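Local coordinates for CmeC (Campylobacter jejuni, PDB 4MT4), which probably forms the outer membrane channel through which a multidrug efflux system expels its substrates, as a trimer of the outer membrane factor family, at residues L282-F296 with I340-A354. Residues are numbered along the deposited sequence; the frame is centred on the assembly and turned at random.
Sequences LTQQNYLVGVARTAF and IYQNVNLAKLNKDEA. With SO4 (sulfate ion), chain M.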
ATOM      1  N   LEU B 282      10.100 -19.132   1.481  1.00 48.17           N
ATOM      2  CA  LEU B 282       9.544 -20.310   0.825  1.00 40.23           C
ATOM      3  C   LEU B 282       9.846 -21.577   1.623  1.00 44.99           C
ATOM      4  O   LEU B 282       8.969 -22.421   1.809  1.00 41.19           O
ATOM      5  CB  LEU B 282      10.086 -20.440  -0.599  1.00 41.10           C
ATOM      6  CG  LEU B 282       9.734 -21.721  -1.360  1.00 42.15           C
ATOM      7  CD1 LEU B 282       8.224 -21.914  -1.443  1.00 35.63           C
ATOM      8  CD2 LEU B 282      10.357 -21.707  -2.746  1.00 45.62           C
ATOM      9  N   THR B 283      11.083 -21.707   2.103  1.00 37.32           N
ATOM     10  CA  THR B 283      11.462 -22.855   2.930  1.00 53.87           C
ATOM     11  C   THR B 283      10.738 -22.806   4.266  1.00 40.82           C
ATOM     12  O   THR B 283      10.472 -23.836   4.880  1.00 43.66           O
ATOM     13  CB  THR B 283      12.978 -22.912   3.204  1.00 48.07           C
ATOM     14  OG1 THR B 283      13.255 -22.319   4.479  1.00 69.72           O
ATOM     15  CG2 THR B 283      13.751 -22.173   2.129  1.00 28.20           C
ATOM     16  N   GLN B 284      10.434 -21.592   4.710  1.00 42.80           N
ATOM     17  CA  GLN B 284       9.706 -21.391   5.955  1.00 45.73           C
ATOM     18  C   GLN B 284       8.318 -22.015   5.866  1.00 41.72           C
ATOM     19  O   GLN B 284       7.898 -22.749   6.758  1.00 42.65           O
ATOM     20  CB  GLN B 284       9.595 -19.902   6.279  1.00 37.20           C
ATOM     21  CG  GLN B 284       8.726 -19.601   7.486  1.00 29.80           C
ATOM     22  CD  GLN B 284       8.641 -18.118   7.787  1.00 49.89           C
ATOM     23  OE1 GLN B 284       8.705 -17.284   6.884  1.00 49.23           O
ATOM     24  NE2 GLN B 284       8.498 -17.781   9.063  1.00 42.13           N
ATOM     25  N   GLN B 285       7.619 -21.721   4.776  1.00 44.64           N
ATOM     26  CA  GLN B 285       6.286 -22.266   4.541  1.00 39.08           C
ATOM     27  C   GLN B 285       6.347 -23.771   4.298  1.00 50.34           C
ATOM     28  O   GLN B 285       5.416 -24.501   4.637  1.00 44.94           O
ATOM     29  CB  GLN B 285       5.620 -21.566   3.355  1.00 38.85           C
ATOM     30  CG  GLN B 285       5.364 -20.083   3.579  1.00 42.79           C
ATOM     31  CD  GLN B 285       4.437 -19.829   4.751  1.00 45.37           C
ATOM     32  OE1 GLN B 285       3.429 -20.515   4.920  1.00 52.98           O
ATOM     33  NE2 GLN B 285       4.780 -18.845   5.575  1.00 47.93           N
ATOM     34  N   ASN B 286       7.449 -24.228   3.712  1.00 42.74           N
ATOM     35  CA  ASN B 286       7.642 -25.647   3.444  1.00 42.31           C
ATOM     36  C   ASN B 286       7.763 -26.443   4.738  1.00 39.89           C
ATOM     37  O   ASN B 286       7.256 -27.561   4.841  1.00 42.25           O
ATOM     38  CB  ASN B 286       8.881 -25.859   2.574  1.00 44.26           C
ATOM     39  CG  ASN B 286       9.099 -27.314   2.214  1.00 39.30           C
ATOM     40  OD1 ASN B 286       8.376 -27.876   1.391  1.00 41.11           O
ATOM     41  ND2 ASN B 286      10.104 -27.930   2.823  1.00 33.34           N
ATOM     42  N   TYR B 287       8.433 -25.856   5.725  1.00 37.64           N
ATOM     43  CA  TYR B 287       8.571 -26.475   7.039  1.00 40.67           C
ATOM     44  C   TYR B 287       7.229 -26.528   7.763  1.00 40.26           C
ATOM     45  O   TYR B 287       6.951 -27.462   8.514  1.00 39.00           O
ATOM     46  CB  TYR B 287       9.595 -25.712   7.885  1.00 39.89           C
ATOM     47  CG  TYR B 287      11.035 -26.058   7.571  1.00 43.16           C
ATOM     48  CD1 TYR B 287      11.447 -27.384   7.479  1.00 40.44           C
ATOM     49  CD2 TYR B 287      11.981 -25.061   7.362  1.00 41.72           C
ATOM     50  CE1 TYR B 287      12.763 -27.704   7.192  1.00 42.00           C
ATOM     51  CE2 TYR B 287      13.297 -25.371   7.074  1.00 36.81           C
ATOM     52  CZ  TYR B 287      13.683 -26.692   6.990  1.00 47.56           C
ATOM     53  OH  TYR B 287      14.994 -26.992   6.702  1.00 45.16           O
ATOM     54  N   LEU B 288       6.400 -25.516   7.526  1.00 40.90           N
ATOM     55  CA  LEU B 288       5.093 -25.427   8.169  1.00 42.56           C
ATOM     56  C   LEU B 288       4.114 -26.443   7.595  1.00 39.52           C
ATOM     57  O   LEU B 288       3.103 -26.761   8.220  1.00 43.23           O
ATOM     58  CB  LEU B 288       4.526 -24.014   8.031  1.00 32.17           C
ATOM     59  CG  LEU B 288       5.261 -22.943   8.838  1.00 45.49           C
ATOM     60  CD1 LEU B 288       4.621 -21.579   8.638  1.00 27.80           C
ATOM     61  CD2 LEU B 288       5.295 -23.320  10.313  1.00 31.62           C
ATOM     62  N   VAL B 289       4.412 -26.938   6.398  1.00 41.54           N
ATOM     63  CA  VAL B 289       3.631 -28.019   5.814  1.00 37.02           C
ATOM     64  C   VAL B 289       3.824 -29.278   6.652  1.00 42.93           C
ATOM     65  O   VAL B 289       2.866 -29.995   6.948  1.00 40.92           O
ATOM     66  CB  VAL B 289       4.032 -28.293   4.351  1.00 39.29           C
ATOM     67  CG1 VAL B 289       3.358 -29.557   3.838  1.00 34.73           C
ATOM     68  CG2 VAL B 289       3.682 -27.100   3.472  1.00 40.42           C
ATOM     69  N   GLY B 290       5.069 -29.528   7.045  1.00 38.62           N
ATOM     70  CA  GLY B 290       5.392 -30.660   7.893  1.00 42.91           C
ATOM     71  C   GLY B 290       4.707 -30.578   9.243  1.00 40.63           C
ATOM     72  O   GLY B 290       4.188 -31.576   9.740  1.00 43.85           O
ATOM     73  N   VAL B 291       4.707 -29.385   9.831  1.00 40.93           N
ATOM     74  CA  VAL B 291       4.047 -29.142  11.111  1.00 36.50           C
ATOM     75  C   VAL B 291       2.561 -29.482  11.039  1.00 43.77           C
ATOM     76  O   VAL B 291       2.005 -30.094  11.953  1.00 41.01           O
ATOM     77  CB  VAL B 291       4.208 -27.674  11.557  1.00 45.05           C
ATOM     78  CG1 VAL B 291       3.396 -27.398  12.817  1.00 34.11           C
ATOM     79  CG2 VAL B 291       5.674 -27.340  11.774  1.00 34.85           C
ATOM     80  N   ALA B 292       1.931 -29.087   9.939  1.00 38.99           N
ATOM     81  CA  ALA B 292       0.504 -29.310   9.745  1.00 39.42           C
ATOM     82  C   ALA B 292       0.184 -30.791   9.576  1.00 44.79           C
ATOM     83  O   ALA B 292      -0.880 -31.254   9.986  1.00 43.72           O
ATOM     84  CB  ALA B 292       0.009 -28.524   8.541  1.00 27.08           C
ATOM     85  N   ARG B 293       1.111 -31.534   8.978  1.00 37.57           N
ATOM     86  CA  ARG B 293       0.891 -32.952   8.706  1.00 39.39           C
ATOM     87  C   ARG B 293       1.069 -33.819   9.949  1.00 38.58           C
ATOM     88  O   ARG B 293       0.610 -34.962   9.985  1.00 41.50           O
ATOM     89  CB  ARG B 293       1.828 -33.437   7.596  1.00 32.91           C
ATOM     90  CG  ARG B 293       1.535 -32.818   6.234  1.00 46.94           C
ATOM     91  CD  ARG B 293       1.925 -33.732   5.078  1.00 51.48           C
ATOM     92  NE  ARG B 293       3.360 -33.721   4.799  1.00 51.09           N
ATOM     93  CZ  ARG B 293       3.880 -33.645   3.577  1.00 46.86           C
ATOM     94  NH1 ARG B 293       3.083 -33.571   2.518  1.00 46.33           N
ATOM     95  NH2 ARG B 293       5.196 -33.641   3.408  1.00 47.54           N
ATOM     96  N   THR B 294       1.729 -33.277  10.968  1.00 36.48           N
ATOM     97  CA  THR B 294       1.946 -34.013  12.212  1.00 42.40           C
ATOM     98  C   THR B 294       0.650 -34.192  12.997  1.00 47.30           C
ATOM     99  O   THR B 294       0.579 -35.011  13.912  1.00 38.51           O
ATOM    100  CB  THR B 294       2.974 -33.313  13.122  1.00 43.50           C
ATOM    101  OG1 THR B 294       2.528 -31.985  13.422  1.00 40.18           O
ATOM    102  CG2 THR B 294       4.339 -33.251  12.450  1.00 36.12           C
ATOM    103  N   ALA B 295      -0.369 -33.418  12.635  1.00 37.93           N
ATOM    104  CA  ALA B 295      -1.666 -33.482  13.300  1.00 37.13           C
ATOM    105  C   ALA B 295      -2.362 -34.817  13.050  1.00 41.93           C
ATOM    106  O   ALA B 295      -3.224 -35.230  13.822  1.00 49.27           O
ATOM    107  CB  ALA B 295      -2.548 -32.333  12.843  1.00 28.73           C
ATOM    108  N   PHE B 296      -1.984 -35.484  11.966  1.00 40.59           N
ATOM    109  CA  PHE B 296      -2.525 -36.798  11.636  1.00 41.30           C
ATOM    110  C   PHE B 296      -1.953 -37.890  12.538  1.00 39.62           C
ATOM    111  O   PHE B 296      -2.584 -38.926  12.753  1.00 43.92           O
ATOM    112  CB  PHE B 296      -2.238 -37.146  10.172  1.00 41.06           C
ATOM    113  CG  PHE B 296      -3.285 -36.660   9.208  1.00 52.43           C
ATOM    114  CD1 PHE B 296      -4.571 -37.169   9.252  1.00 51.23           C
ATOM    115  CD2 PHE B 296      -2.978 -35.712   8.245  1.00 48.41           C
ATOM    116  CE1 PHE B 296      -5.534 -36.734   8.368  1.00 57.59           C
ATOM    117  CE2 PHE B 296      -3.939 -35.271   7.354  1.00 45.19           C
ATOM    118  CZ  PHE B 296      -5.220 -35.785   7.415  1.00 45.13           C
ATOM    119  N   ILE B 340      -8.479 -31.932   9.547  1.00 46.81           N
ATOM    120  CA  ILE B 340      -7.025 -32.028   9.493  1.00 50.15           C
ATOM    121  C   ILE B 340      -6.526 -32.022   8.052  1.00 46.50           C
ATOM    122  O   ILE B 340      -5.515 -31.395   7.740  1.00 42.94           O
ATOM    123  CB  ILE B 340      -6.525 -33.297  10.204  1.00 42.67           C
ATOM    124  CG1 ILE B 340      -7.078 -33.357  11.627  1.00 50.62           C
ATOM    125  CG2 ILE B 340      -5.005 -33.342  10.220  1.00 35.66           C
ATOM    126  CD1 ILE B 340      -6.648 -34.579  12.390  1.00 47.64           C
ATOM    127  N   TYR B 341      -7.248 -32.717   7.178  1.00 39.37           N
ATOM    128  CA  TYR B 341      -6.892 -32.787   5.765  1.00 44.48           C
ATOM    129  C   TYR B 341      -6.909 -31.411   5.100  1.00 41.39           C
ATOM    130  O   TYR B 341      -6.056 -31.110   4.266  1.00 43.69           O
ATOM    131  CB  TYR B 341      -7.839 -33.736   5.023  1.00 41.25           C
ATOM    132  CG  TYR B 341      -7.765 -33.621   3.513  1.00 44.81           C
ATOM    133  CD1 TYR B 341      -6.684 -34.137   2.810  1.00 65.14           C
ATOM    134  CD2 TYR B 341      -8.778 -32.998   2.793  1.00 52.38           C
ATOM    135  CE1 TYR B 341      -6.611 -34.034   1.432  1.00 58.30           C
ATOM    136  CE2 TYR B 341      -8.714 -32.889   1.415  1.00 52.58           C
ATOM    137  CZ  TYR B 341      -7.628 -33.409   0.740  1.00 60.93           C
ATOM    138  OH  TYR B 341      -7.557 -33.306  -0.631  1.00 74.43           O
ATOM    139  N   GLN B 342      -7.877 -30.581   5.475  1.00 37.41           N
ATOM    140  CA  GLN B 342      -8.002 -29.248   4.897  1.00 41.75           C
ATOM    141  C   GLN B 342      -7.001 -28.273   5.514  1.00 52.40           C
ATOM    142  O   GLN B 342      -6.640 -27.269   4.899  1.00 40.07           O
ATOM    143  CB  GLN B 342      -9.429 -28.719   5.067  1.00 40.08           C
ATOM    144  CG  GLN B 342     -10.482 -29.463   4.246  1.00 39.36           C
ATOM    145  CD  GLN B 342     -10.342 -29.231   2.752  1.00 44.81           C
ATOM    146  OE1 GLN B 342      -9.545 -28.403   2.310  1.00 40.83           O
ATOM    147  NE2 GLN B 342     -11.122 -29.964   1.965  1.00 39.35           N
ATOM    148  N   ASN B 343      -6.554 -28.569   6.731  1.00 49.47           N
ATOM    149  CA  ASN B 343      -5.517 -27.764   7.366  1.00 37.63           C
ATOM    150  C   ASN B 343      -4.177 -27.978   6.673  1.00 45.98           C
ATOM    151  O   ASN B 343      -3.390 -27.047   6.517  1.00 34.18           O
ATOM    152  CB  ASN B 343      -5.404 -28.096   8.854  1.00 47.21           C
ATOM    153  CG  ASN B 343      -5.982 -27.009   9.739  1.00 60.53           C
ATOM    154  OD1 ASN B 343      -5.396 -25.936   9.881  1.00 78.45           O
ATOM    155  ND2 ASN B 343      -7.133 -27.281  10.344  1.00 60.88           N
ATOM    156  N   VAL B 344      -3.932 -29.217   6.254  1.00 41.13           N
ATOM    157  CA  VAL B 344      -2.731 -29.563   5.505  1.00 48.42           C
ATOM    158  C   VAL B 344      -2.780 -28.928   4.121  1.00 41.09           C
ATOM    159  O   VAL B 344      -1.783 -28.394   3.636  1.00 42.36           O
ATOM    160  CB  VAL B 344      -2.569 -31.093   5.371  1.00 46.89           C
ATOM    161  CG1 VAL B 344      -1.409 -31.434   4.446  1.00 40.84           C
ATOM    162  CG2 VAL B 344      -2.367 -31.722   6.734  1.00 31.97           C
ATOM    163  N   ASN B 345      -3.952 -28.993   3.494  1.00 38.10           N
ATOM    164  CA  ASN B 345      -4.182 -28.323   2.220  1.00 46.46           C
ATOM    165  C   ASN B 345      -3.890 -26.829   2.317  1.00 42.92           C
ATOM    166  O   ASN B 345      -3.209 -26.264   1.462  1.00 45.56           O
ATOM    167  CB  ASN B 345      -5.621 -28.539   1.743  1.00 50.66           C
ATOM    168  CG  ASN B 345      -5.789 -29.818   0.942  1.00 65.10           C
ATOM    169  OD1 ASN B 345      -5.032 -30.774   1.108  1.00 65.66           O
ATOM    170  ND2 ASN B 345      -6.785 -29.837   0.064  1.00 83.92           N
ATOM    171  N   LEU B 346      -4.404 -26.201   3.370  1.00 35.85           N
ATOM    172  CA  LEU B 346      -4.198 -24.776   3.598  1.00 49.46           C
ATOM    173  C   LEU B 346      -2.714 -24.448   3.748  1.00 48.89           C
ATOM    174  O   LEU B 346      -2.243 -23.429   3.245  1.00 48.50           O
ATOM    175  CB  LEU B 346      -4.972 -24.318   4.838  1.00 38.85           C
ATOM    176  CG  LEU B 346      -5.051 -22.812   5.097  1.00 46.85           C
ATOM    177  CD1 LEU B 346      -5.605 -22.097   3.876  1.00 41.13           C
ATOM    178  CD2 LEU B 346      -5.901 -22.518   6.326  1.00 42.64           C
ATOM    179  N   ALA B 347      -1.984 -25.321   4.437  1.00 37.91           N
ATOM    180  CA  ALA B 347      -0.551 -25.138   4.641  1.00 45.80           C
ATOM    181  C   ALA B 347       0.218 -25.317   3.337  1.00 46.13           C
ATOM    182  O   ALA B 347       1.220 -24.640   3.095  1.00 50.04           O
ATOM    183  CB  ALA B 347      -0.040 -26.109   5.695  1.00 34.94           C
ATOM    184  N   LYS B 348      -0.256 -26.232   2.500  1.00 39.17           N
ATOM    185  CA  LYS B 348       0.372 -26.483   1.209  1.00 44.09           C
ATOM    186  C   LYS B 348       0.107 -25.335   0.241  1.00 38.73           C
ATOM    187  O   LYS B 348       0.926 -25.045  -0.629  1.00 44.36           O
ATOM    188  CB  LYS B 348      -0.128 -27.808   0.623  1.00 34.27           C
ATOM    189  CG  LYS B 348       0.372 -29.035   1.378  1.00 33.82           C
ATOM    190  CD  LYS B 348      -0.508 -30.260   1.156  1.00 59.47           C
ATOM    191  CE  LYS B 348      -0.184 -30.974  -0.144  1.00 59.30           C
ATOM    192  NZ  LYS B 348      -0.898 -32.280  -0.235  1.00 83.70           N
ATOM    193  N   LEU B 349      -1.042 -24.686   0.402  1.00 40.95           N
ATOM    194  CA  LEU B 349      -1.396 -23.538  -0.424  1.00 37.71           C
ATOM    195  C   LEU B 349      -0.598 -22.304  -0.009  1.00 41.48           C
ATOM    196  O   LEU B 349      -0.279 -21.454  -0.840  1.00 45.71           O
ATOM    197  CB  LEU B 349      -2.896 -23.260  -0.338  1.00 41.00           C
ATOM    198  CG  LEU B 349      -3.797 -24.312  -0.990  1.00 44.53           C
ATOM    199  CD1 LEU B 349      -5.247 -24.126  -0.574  1.00 47.95           C
ATOM    200  CD2 LEU B 349      -3.661 -24.267  -2.505  1.00 43.31           C
ATOM    201  N   ASN B 350      -0.281 -22.211   1.279  1.00 41.14           N
ATOM    202  CA  ASN B 350       0.565 -21.135   1.781  1.00 36.13           C
ATOM    203  C   ASN B 350       1.969 -21.252   1.208  1.00 45.08           C
ATOM    204  O   ASN B 350       2.617 -20.252   0.908  1.00 40.88           O
ATOM    205  CB  ASN B 350       0.623 -21.149   3.309  1.00 36.01           C
ATOM    206  CG  ASN B 350      -0.722 -20.868   3.949  1.00 43.61           C
ATOM    207  OD1 ASN B 350      -1.659 -20.429   3.285  1.00 45.80           O
ATOM    208  ND2 ASN B 350      -0.820 -21.114   5.251  1.00 39.18           N
ATOM    209  N   LYS B 351       2.429 -22.489   1.059  1.00 41.51           N
ATOM    210  CA  LYS B 351       3.715 -22.759   0.436  1.00 48.32           C
ATOM    211  C   LYS B 351       3.690 -22.384  -1.041  1.00 39.05           C
ATOM    212  O   LYS B 351       4.642 -21.799  -1.559  1.00 41.36           O
ATOM    213  CB  LYS B 351       4.094 -24.231   0.597  1.00 36.25           C
ATOM    214  CG  LYS B 351       5.371 -24.612  -0.126  1.00 40.90           C
ATOM    215  CD  LYS B 351       5.551 -26.117  -0.186  1.00 55.56           C
ATOM    216  CE  LYS B 351       6.735 -26.481  -1.065  1.00 56.90           C
ATOM    217  NZ  LYS B 351       6.921 -27.953  -1.175  1.00 61.74           N
ATOM    218  N   ASP B 352       2.596 -22.732  -1.715  1.00 39.76           N
ATOM    219  CA  ASP B 352       2.416 -22.391  -3.122  1.00 39.75           C
ATOM    220  C   ASP B 352       2.441 -20.879  -3.319  1.00 47.59           C
ATOM    221  O   ASP B 352       3.021 -20.377  -4.280  1.00 48.01           O
ATOM    222  CB  ASP B 352       1.102 -22.967  -3.659  1.00 42.20           C
ATOM    223  CG  ASP B 352       1.072 -24.486  -3.631  1.00 53.02           C
ATOM    224  OD1 ASP B 352       2.147 -25.105  -3.476  1.00 54.67           O
ATOM    225  OD2 ASP B 352      -0.027 -25.062  -3.776  1.00 48.38           O
ATOM    226  N   GLU B 353       1.803 -20.160  -2.401  1.00 35.55           N
ATOM    227  CA  GLU B 353       1.776 -18.703  -2.445  1.00 36.17           C
ATOM    228  C   GLU B 353       3.185 -18.136  -2.306  1.00 43.83           C
ATOM    229  O   GLU B 353       3.554 -17.181  -2.989  1.00 47.80           O
ATOM    230  CB  GLU B 353       0.869 -18.152  -1.344  1.00 40.91           C
ATOM    231  CG  GLU B 353       0.803 -16.634  -1.293  1.00 47.24           C
ATOM    232  CD  GLU B 353      -0.201 -16.126  -0.278  1.00 60.79           C
ATOM    233  OE1 GLU B 353      -0.764 -16.948   0.476  1.00 55.88           O
ATOM    234  OE2 GLU B 353      -0.429 -14.899  -0.237  1.00 60.41           O
ATOM    235  N   ALA B 354       3.975 -18.743  -1.428  1.00 40.99           N
ATOM    236  CA  ALA B 354       5.352 -18.319  -1.216  1.00 44.34           C
ATOM    237  C   ALA B 354       6.215 -18.650  -2.430  1.00 39.67           C
ATOM    238  O   ALA B 354       7.198 -17.966  -2.706  1.00 38.35           O
ATOM    239  CB  ALA B 354       5.920 -18.967   0.036  1.00 34.22           C
TER
HETATM  240  S   SO4 M 501      -9.512 -35.414   8.801  1.00 61.91           S
HETATM  241  O1  SO4 M 501      -9.271 -36.386   9.865  1.00 73.66           O
HETATM  242  O2  SO4 M 501     -10.579 -35.913   7.940  1.00 73.33           O
HETATM  243  O3  SO4 M 501      -9.903 -34.133   9.380  1.00 58.01           O
HETATM  244  O4  SO4 M 501      -8.301 -35.221   8.012  1.00 64.68           O
HETATM  245  O   HOH W   1       2.914 -24.053   5.134  1.00 34.55           O
HETATM  246  O   HOH W   2       1.553 -22.191   6.362  1.00 36.25           O
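Gln285 and Lys351, their CA atoms 4.9 Å apart, mark the near-antiparallel pairing of segments 282-293 and 340-354 of two longer helices, whose axes approach to 8.3 Å at 172°. Ala292 and Ala347 are consistent with this spacing, their CB atoms meeting at 3.7 Å, while Val344 sets CG1 against Arg293 CG and CG2 against the Phe296 ring. At the end near the barrel, Ile340 CG2 sits 3.5 Å from the Phe296 ring centroid and 8° off its normal, a CH-pi contact over the face. A sulfate, probably from the crystallisation liquor, accepts hydrogen bonds from Ile340 N, from Gly338 N and, weakly, from Tyr341 N. Farther along, with CG anti to the backbone N and the chain extended beyond it, Lys351 runs beside Asn286 and donates from NZ to OD1 at 3.0 Å, 19° out of the carbonyl plane; Asn286 ND2 is hydrogen-bonded to Pro5 O, tying in the N-terminal segment. Gln285, bent at chi2, brings OE1 to a water that accepts from Asn350 ND2. A second water donates to Gln285 O and Ala347 O. The helix pair flanking strands 299-310 and 322-335 in the chain thus makes mainly apolar side-chain contacts near the barrel and, farther along, is joined by one direct bond and two water bridges.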